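Local coordinates for AP endonuclease, family 2 (Brucella melitensis biovar Abortus, PDB 3NGF), which probably isomerises hydroxypyruvate as a manganese-binding TIM-barrel enzyme of the hyi family, although it was named as an AP endonuclease, at residues A[12-16]-A[17-21]; A[182-186]-A[187-191]; A[224-228]-A[229-233]. All coordinates share one frame; numbering follows the deposited sequence.

Interaction 1. Residues A[12-16]-A[17-21]; sequences FAANL and STMFN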
# COMPACT_ATOMS: atom_id res chain seq x y z
N PHE A 12 1.55 -1.67 -13.58
CA PHE A 12 2.50 -1.66 -12.47
C PHE A 12 2.91 -0.24 -12.08
O PHE A 12 3.11 0.64 -12.93
CB PHE A 12 3.76 -2.48 -12.80
CG PHE A 12 3.48 -3.91 -13.02
CD1 PHE A 12 3.48 -4.80 -11.95
CD2 PHE A 12 3.16 -4.38 -14.29
CE1 PHE A 12 3.18 -6.15 -12.15
CE2 PHE A 12 2.88 -5.71 -14.50
CZ PHE A 12 2.89 -6.61 -13.42
N ALA A 13 3.02 -0.04 -10.77
CA ALA A 13 3.46 1.22 -10.19
C ALA A 13 4.80 0.99 -9.49
O ALA A 13 4.91 0.08 -8.66
CB ALA A 13 2.45 1.69 -9.16
N ALA A 14 5.81 1.79 -9.82
CA ALA A 14 7.09 1.74 -9.13
C ALA A 14 6.91 2.27 -7.71
O ALA A 14 6.24 3.29 -7.51
CB ALA A 14 8.15 2.56 -9.89
N ASN A 15 7.44 1.57 -6.72
CA ASN A 15 7.50 2.11 -5.36
C ASN A 15 8.79 2.93 -5.17
O ASN A 15 9.90 2.38 -5.12
CB ASN A 15 7.36 1.00 -4.31
CG ASN A 15 7.22 1.55 -2.91
OD1 ASN A 15 8.10 2.26 -2.45
ND2 ASN A 15 6.09 1.24 -2.23
N LEU A 16 8.65 4.25 -5.06
CA LEU A 16 9.80 5.16 -4.99
C LEU A 16 10.44 5.24 -3.60
O LEU A 16 11.45 5.91 -3.45
CB LEU A 16 9.40 6.56 -5.48
CG LEU A 16 8.71 6.63 -6.83
CD1 LEU A 16 8.56 8.11 -7.27
CD2 LEU A 16 9.46 5.84 -7.97
N SER A 17 9.87 4.57 -2.59
CA SER A 17 10.49 4.45 -1.29
C SER A 17 11.51 3.31 -1.33
O SER A 17 12.58 3.42 -0.73
CB SER A 17 9.45 4.20 -0.17
OG SER A 17 8.57 5.33 -0.02
N THR A 18 11.19 2.23 -2.04
CA THR A 18 12.08 1.04 -2.08
C THR A 18 12.91 0.90 -3.37
O THR A 18 14.00 0.28 -3.34
CB THR A 18 11.30 -0.27 -1.84
OG1 THR A 18 10.42 -0.55 -2.94
CG2 THR A 18 10.51 -0.23 -0.49
N MET A 19 12.42 1.45 -4.47
CA MET A 19 13.12 1.40 -5.77
C MET A 19 13.77 2.72 -6.10
O MET A 19 13.38 3.76 -5.58
CB MET A 19 12.17 1.03 -6.92
CG MET A 19 11.48 -0.32 -6.77
SD MET A 19 10.25 -0.68 -8.01
CE MET A 19 11.26 -0.65 -9.51
N PHE A 20 14.76 2.66 -7.00
CA PHE A 20 15.49 3.83 -7.47
C PHE A 20 16.22 4.60 -6.35
O PHE A 20 16.47 5.80 -6.49
CB PHE A 20 14.54 4.75 -8.25
CG PHE A 20 13.96 4.11 -9.46
CD1 PHE A 20 14.72 3.90 -10.58
CD2 PHE A 20 12.64 3.69 -9.47
CE1 PHE A 20 14.19 3.30 -11.70
CE2 PHE A 20 12.09 3.10 -10.57
CZ PHE A 20 12.88 2.90 -11.70
N ASN A 21 16.63 3.88 -5.30
CA ASN A 21 17.31 4.52 -4.16
C ASN A 21 18.76 4.90 -4.48
O ASN A 21 19.49 5.44 -3.64
CB ASN A 21 17.27 3.63 -2.91
CG ASN A 21 15.94 3.64 -2.21
OD1 ASN A 21 14.86 3.92 -2.79
ND2 ASN A 21 15.99 3.32 -0.92
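Asn15 folds its side-chain amide over the turn that follows its own strand, and its OD1 overlaps the backbone of Ser17 and Thr18. CG stands anti to the backbone N (chi1 -172°), which swings the amide forward along the chain, and OD1 then accepts from two successive N-H groups. Ser17 N lies 2.9 Å from Asn15 OD1 and Thr18 N lies 3.1 Å from the same oxygen, the two donors arriving from opposite faces of the amide plane. This is an Asx turn, and it holds the amide in a fixed rotation. The other end of the amide, ND2, bonds to Glu41. The main-chain carbonyl closes the turn as well: Met19 N donates to Asn15 O at 2.8 Å, nearly along the C=O axis. Met19 then runs back beside the strand, and its SD comes 4.1 Å from Ala14 CA. Phe20 also turns back toward the strand. Its ring edge takes the methyl of Ala14, with CE2 4.0 Å from Ala14 CB, while Leu16 CD2 approaches Phe20 CD2 obliquely at 4.1 Å. The hydroxyls of the turn bond to neighbouring loops, Ser17 OG to Leu43 N and also to a glycerol, probably a crystallisation additive, Thr18 OG1 to Tyr248 O. Asn15 itself lies about 4 Å, side chain to side chain, from the manganese ligands Gln211 and Glu247. Strand 11-15 runs between strands 39-41 and 243-246 of the barrel, and the turn leads on to helix 25-34, whose Phe29, Arg28 and Leu31 pack against Leu16 and Phe20.

Interaction 2. Residues A[182-186]-A[187-191]; sequences VQLDL and YHAQI. With MN (manganese (II) ion), chain C.
Strand 182-185 passes directly, without a loop, into helix 187-191, the two short axes making an angle of 75°, and Asp185 occupies the N-cap position at the bend. Its carbonyl O takes the N-H of Ala189 at 2.9 Å, and Leu186 O takes that of Gln190, so the first helical turn is closed by the main chain. The Asp185 carboxylate divides its work. OD1 reaches forward to the first N-H groups of the helix, where it accepts weak bonds from Tyr187 N at 3.1 Å and His188 N at 3.5 Å. OD2 binds manganese at 2.2 Å. The imidazole of His188 and this carboxylate have their planes 47° apart, with His188 CD2 3.4 Å from Asp185 OD2. His188 NE2 lies 2.8 Å from the O of water 1, a hydrogen bond to a ligand of the metal; ND1 is tied to Asn153. Metal and helix N-terminus would both tend to stabilise negative charge on the carboxylate. On the other side of the strand, Leu184 CD1 rests on Ala189 CB at 4.0 Å. Glu150, Gln211 and Glu247 complete the protein ligands of this manganese centre, set at the C-terminal ends of the strands as in xylose isomerase-like TIM barrels.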
# COMPACT_ATOMS: atom_id res chain seq x y z
N VAL A 182 -9.14 -3.77 1.43
CA VAL A 182 -7.88 -4.37 1.82
C VAL A 182 -6.80 -4.05 0.77
O VAL A 182 -7.08 -4.00 -0.45
CB VAL A 182 -8.02 -5.89 1.94
CG1 VAL A 182 -6.65 -6.58 2.30
CG2 VAL A 182 -9.09 -6.23 3.01
N GLN A 183 -5.60 -3.77 1.26
CA GLN A 183 -4.41 -3.67 0.43
C GLN A 183 -3.71 -5.04 0.50
O GLN A 183 -3.21 -5.43 1.56
CB GLN A 183 -3.51 -2.57 0.97
CG GLN A 183 -2.20 -2.34 0.21
CD GLN A 183 -1.50 -1.09 0.66
OE1 GLN A 183 -2.13 -0.10 1.01
NE2 GLN A 183 -0.17 -1.10 0.63
N LEU A 184 -3.74 -5.78 -0.60
CA LEU A 184 -3.24 -7.16 -0.68
C LEU A 184 -1.79 -7.17 -1.19
O LEU A 184 -1.55 -7.11 -2.41
CB LEU A 184 -4.15 -7.95 -1.62
CG LEU A 184 -3.81 -9.40 -1.95
CD1 LEU A 184 -3.60 -10.22 -0.68
CD2 LEU A 184 -4.87 -10.05 -2.88
N ASP A 185 -0.84 -7.19 -0.26
CA ASP A 185 0.58 -7.32 -0.57
C ASP A 185 0.89 -8.83 -0.55
O ASP A 185 0.78 -9.52 0.51
CB ASP A 185 1.39 -6.50 0.45
CG ASP A 185 2.89 -6.54 0.22
OD1 ASP A 185 3.39 -7.56 -0.25
OD2 ASP A 185 3.61 -5.56 0.57
N LEU A 186 1.20 -9.37 -1.73
CA LEU A 186 1.28 -10.83 -1.88
C LEU A 186 2.50 -11.39 -1.18
O LEU A 186 2.57 -12.59 -0.83
CB LEU A 186 1.23 -11.21 -3.36
CG LEU A 186 -0.12 -10.98 -4.03
CD1 LEU A 186 0.00 -11.16 -5.54
CD2 LEU A 186 -1.21 -11.90 -3.43
N TYR A 187 3.49 -10.53 -0.98
CA TYR A 187 4.66 -10.90 -0.17
C TYR A 187 4.18 -11.24 1.28
O TYR A 187 4.51 -12.31 1.84
CB TYR A 187 5.69 -9.75 -0.20
CG TYR A 187 6.82 -9.86 0.79
CD1 TYR A 187 7.94 -10.61 0.52
CD2 TYR A 187 6.76 -9.18 2.00
CE1 TYR A 187 8.99 -10.73 1.45
CE2 TYR A 187 7.79 -9.27 2.92
CZ TYR A 187 8.88 -10.06 2.66
OH TYR A 187 9.89 -10.13 3.60
N HIS A 188 3.41 -10.34 1.87
CA HIS A 188 2.90 -10.57 3.22
C HIS A 188 1.91 -11.75 3.25
O HIS A 188 1.91 -12.53 4.18
CB HIS A 188 2.24 -9.30 3.76
CG HIS A 188 3.19 -8.15 3.96
ND1 HIS A 188 4.39 -8.27 4.63
CD2 HIS A 188 3.05 -6.84 3.66
CE1 HIS A 188 4.96 -7.08 4.70
NE2 HIS A 188 4.18 -6.20 4.09
N ALA A 189 1.06 -11.86 2.23
CA ALA A 189 0.02 -12.90 2.16
C ALA A 189 0.67 -14.27 2.05
O ALA A 189 0.22 -15.23 2.68
CB ALA A 189 -0.89 -12.67 0.97
N GLN A 190 1.75 -14.36 1.27
CA GLN A 190 2.45 -15.65 1.14
C GLN A 190 3.16 -16.11 2.43
O GLN A 190 3.22 -17.32 2.71
CB GLN A 190 3.42 -15.58 -0.05
CG GLN A 190 4.30 -16.80 -0.28
CD GLN A 190 3.52 -18.10 -0.39
OE1 GLN A 190 2.30 -18.12 -0.60
NE2 GLN A 190 4.24 -19.22 -0.25
N ILE A 191 3.72 -15.16 3.18
CA ILE A 191 4.43 -15.43 4.42
C ILE A 191 3.45 -15.87 5.52
O ILE A 191 3.75 -16.81 6.27
CB ILE A 191 5.32 -14.23 4.86
CG1 ILE A 191 6.47 -14.06 3.88
CG2 ILE A 191 5.86 -14.37 6.27
CD1 ILE A 191 7.20 -12.72 3.99
MN MN C . 3.26 -3.53 1.37
O HOH W 1 4.61 -3.63 3.19
O HOH W 2 2.85 -1.21 2.12

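Interaction 3. Residues A[224-228]-A[229-233]; sequences GELNY and PYLFS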
# COMPACT_ATOMS: atom_id res chain seq x y z
N GLY A 224 12.48 -16.69 -6.46
CA GLY A 224 11.85 -17.09 -5.20
C GLY A 224 10.73 -18.07 -5.40
O GLY A 224 10.55 -18.63 -6.50
N GLU A 225 9.95 -18.26 -4.33
CA GLU A 225 9.00 -19.35 -4.27
C GLU A 225 7.69 -19.14 -5.03
O GLU A 225 7.00 -20.12 -5.34
CB GLU A 225 8.77 -19.77 -2.79
CG GLU A 225 7.98 -18.80 -1.95
CD GLU A 225 8.04 -19.08 -0.45
OE1 GLU A 225 9.14 -19.20 0.13
OE2 GLU A 225 6.97 -19.18 0.16
N LEU A 226 7.37 -17.89 -5.38
CA LEU A 226 6.14 -17.61 -6.11
C LEU A 226 6.40 -17.46 -7.61
O LEU A 226 7.41 -16.91 -8.01
CB LEU A 226 5.45 -16.35 -5.60
CG LEU A 226 4.98 -16.30 -4.14
CD1 LEU A 226 4.31 -14.93 -3.84
CD2 LEU A 226 4.05 -17.46 -3.78
N ASN A 227 5.47 -17.97 -8.41
CA ASN A 227 5.45 -17.77 -9.84
C ASN A 227 4.57 -16.55 -10.16
O ASN A 227 3.36 -16.68 -10.35
CB ASN A 227 4.93 -19.04 -10.51
CG ASN A 227 4.83 -18.94 -12.01
OD1 ASN A 227 5.28 -17.97 -12.61
ND2 ASN A 227 4.22 -19.93 -12.62
N TYR A 228 5.18 -15.37 -10.19
CA TYR A 228 4.42 -14.14 -10.33
C TYR A 228 3.66 -14.00 -11.66
O TYR A 228 2.58 -13.49 -11.64
CB TYR A 228 5.26 -12.88 -10.02
CG TYR A 228 5.22 -12.52 -8.55
CD1 TYR A 228 4.07 -12.00 -7.98
CD2 TYR A 228 6.31 -12.76 -7.72
CE1 TYR A 228 4.00 -11.70 -6.66
CE2 TYR A 228 6.26 -12.44 -6.38
CZ TYR A 228 5.10 -11.90 -5.85
OH TYR A 228 4.99 -11.56 -4.52
N PRO A 229 4.21 -14.49 -12.80
CA PRO A 229 3.40 -14.43 -14.02
C PRO A 229 2.05 -15.16 -13.92
O PRO A 229 1.04 -14.70 -14.46
CB PRO A 229 4.31 -15.05 -15.08
CG PRO A 229 5.71 -14.74 -14.59
CD PRO A 229 5.63 -14.73 -13.09
N TYR A 230 2.03 -16.29 -13.21
CA TYR A 230 0.78 -17.00 -12.99
C TYR A 230 -0.16 -16.16 -12.17
O TYR A 230 -1.37 -16.07 -12.48
CB TYR A 230 1.01 -18.32 -12.26
CG TYR A 230 -0.29 -19.02 -11.93
CD1 TYR A 230 -1.01 -19.67 -12.92
CD2 TYR A 230 -0.83 -19.00 -10.64
CE1 TYR A 230 -2.18 -20.31 -12.63
CE2 TYR A 230 -2.02 -19.63 -10.35
CZ TYR A 230 -2.69 -20.28 -11.34
OH TYR A 230 -3.88 -20.95 -11.09
N LEU A 231 0.38 -15.54 -11.12
CA LEU A 231 -0.44 -14.74 -10.21
C LEU A 231 -1.00 -13.51 -10.95
O LEU A 231 -2.13 -13.12 -10.73
CB LEU A 231 0.37 -14.34 -8.97
CG LEU A 231 0.66 -15.48 -7.98
CD1 LEU A 231 1.69 -15.02 -6.93
CD2 LEU A 231 -0.61 -15.98 -7.29
N PHE A 232 -0.21 -12.91 -11.85
CA PHE A 232 -0.74 -11.83 -12.71
C PHE A 232 -1.94 -12.31 -13.52
O PHE A 232 -2.91 -11.57 -13.70
CB PHE A 232 0.30 -11.27 -13.69
CG PHE A 232 1.55 -10.72 -13.03
CD1 PHE A 232 1.56 -10.29 -11.71
CD2 PHE A 232 2.72 -10.63 -13.77
CE1 PHE A 232 2.71 -9.82 -11.15
CE2 PHE A 232 3.88 -10.15 -13.20
CZ PHE A 232 3.88 -9.74 -11.89
N SER A 233 -1.91 -13.57 -13.97
CA SER A 233 -2.99 -14.11 -14.79
C SER A 233 -4.23 -14.34 -13.93
O SER A 233 -5.36 -14.16 -14.41
CB SER A 233 -2.56 -15.39 -15.54
OG SER A 233 -2.53 -16.52 -14.68
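Tyr228, the first residue of its helix, can be followed outward from CB, which sits 3.6 Å from Pro229 CD and 3.9 Å from Phe232 CZ. From there the ring lies across the helix start. CD1 meets Leu231 CD1 at 4.0 Å and, only slightly farther off, Phe232 CE1, both coming in obliquely; CE1 still touches the same leucine methyl. Beyond it the ring leaves the helix for the barrel, packing against Ile212 and Leu186, and OH ends on the carbonyl O of Ala213. The hydroxyl of this buried side chain is thus satisfied by the segment that follows strand 207-212.

The residue before it, Asn227, is the N-cap of helix 228-237, one of the outer helices of the TIM barrel. Its carbonyl O accepts from Leu231 N at 3.3 Å, in the carbonyl plane, and weakly from Tyr230 N. The amide lies across the first turn: Asn227 OD1 comes against Pro229 CD at 3.3 Å, and ND2 beside Tyr230 CB at 3.6 Å. Pro229 suits this position because in the first turn N-H groups have no carbonyl four residues back within the helix to bond to, so a proline there costs no helical bond.

One turn on, Phe232 N bonds to Tyr228 O at 2.9 Å. The Phe232 ring folds back over that carbonyl, so Tyr228 O also lies over one ring face, displaced toward the rim. The same phenyl packs on Ile212 of strand 207-212. Leu231 points its CD1 between Tyr228 and Leu226; Leu231 CD1 lies 4.1 Å from Leu226 CD1, and Leu196 of helix 196-202 presses on both leucines.

Overall arrangement
All three contacts are local turns that follow barrel strands or open helices. Interactions 1 and 2 are buried and both reach the barrel sheet; about 17 Å separates their centres, and only interaction 2 supplies a ligand to the manganese. Interaction 3 is partly exposed and lies farther from the chain's centre, held by main-chain bonds and the packing of aromatic rings and leucines. It joins the others: Phe12 of interaction 1 meets Phe232 edge-to-face, 3.6 Å from CZ to CZ, and Gln190 of interaction 2 probably hydrogen-bonds to Glu225 of interaction 3. In 1 and 2 a side-chain oxygen joins the carbonyls in accepting backbone N-H groups; in 3 carbonyls alone accept across the contact.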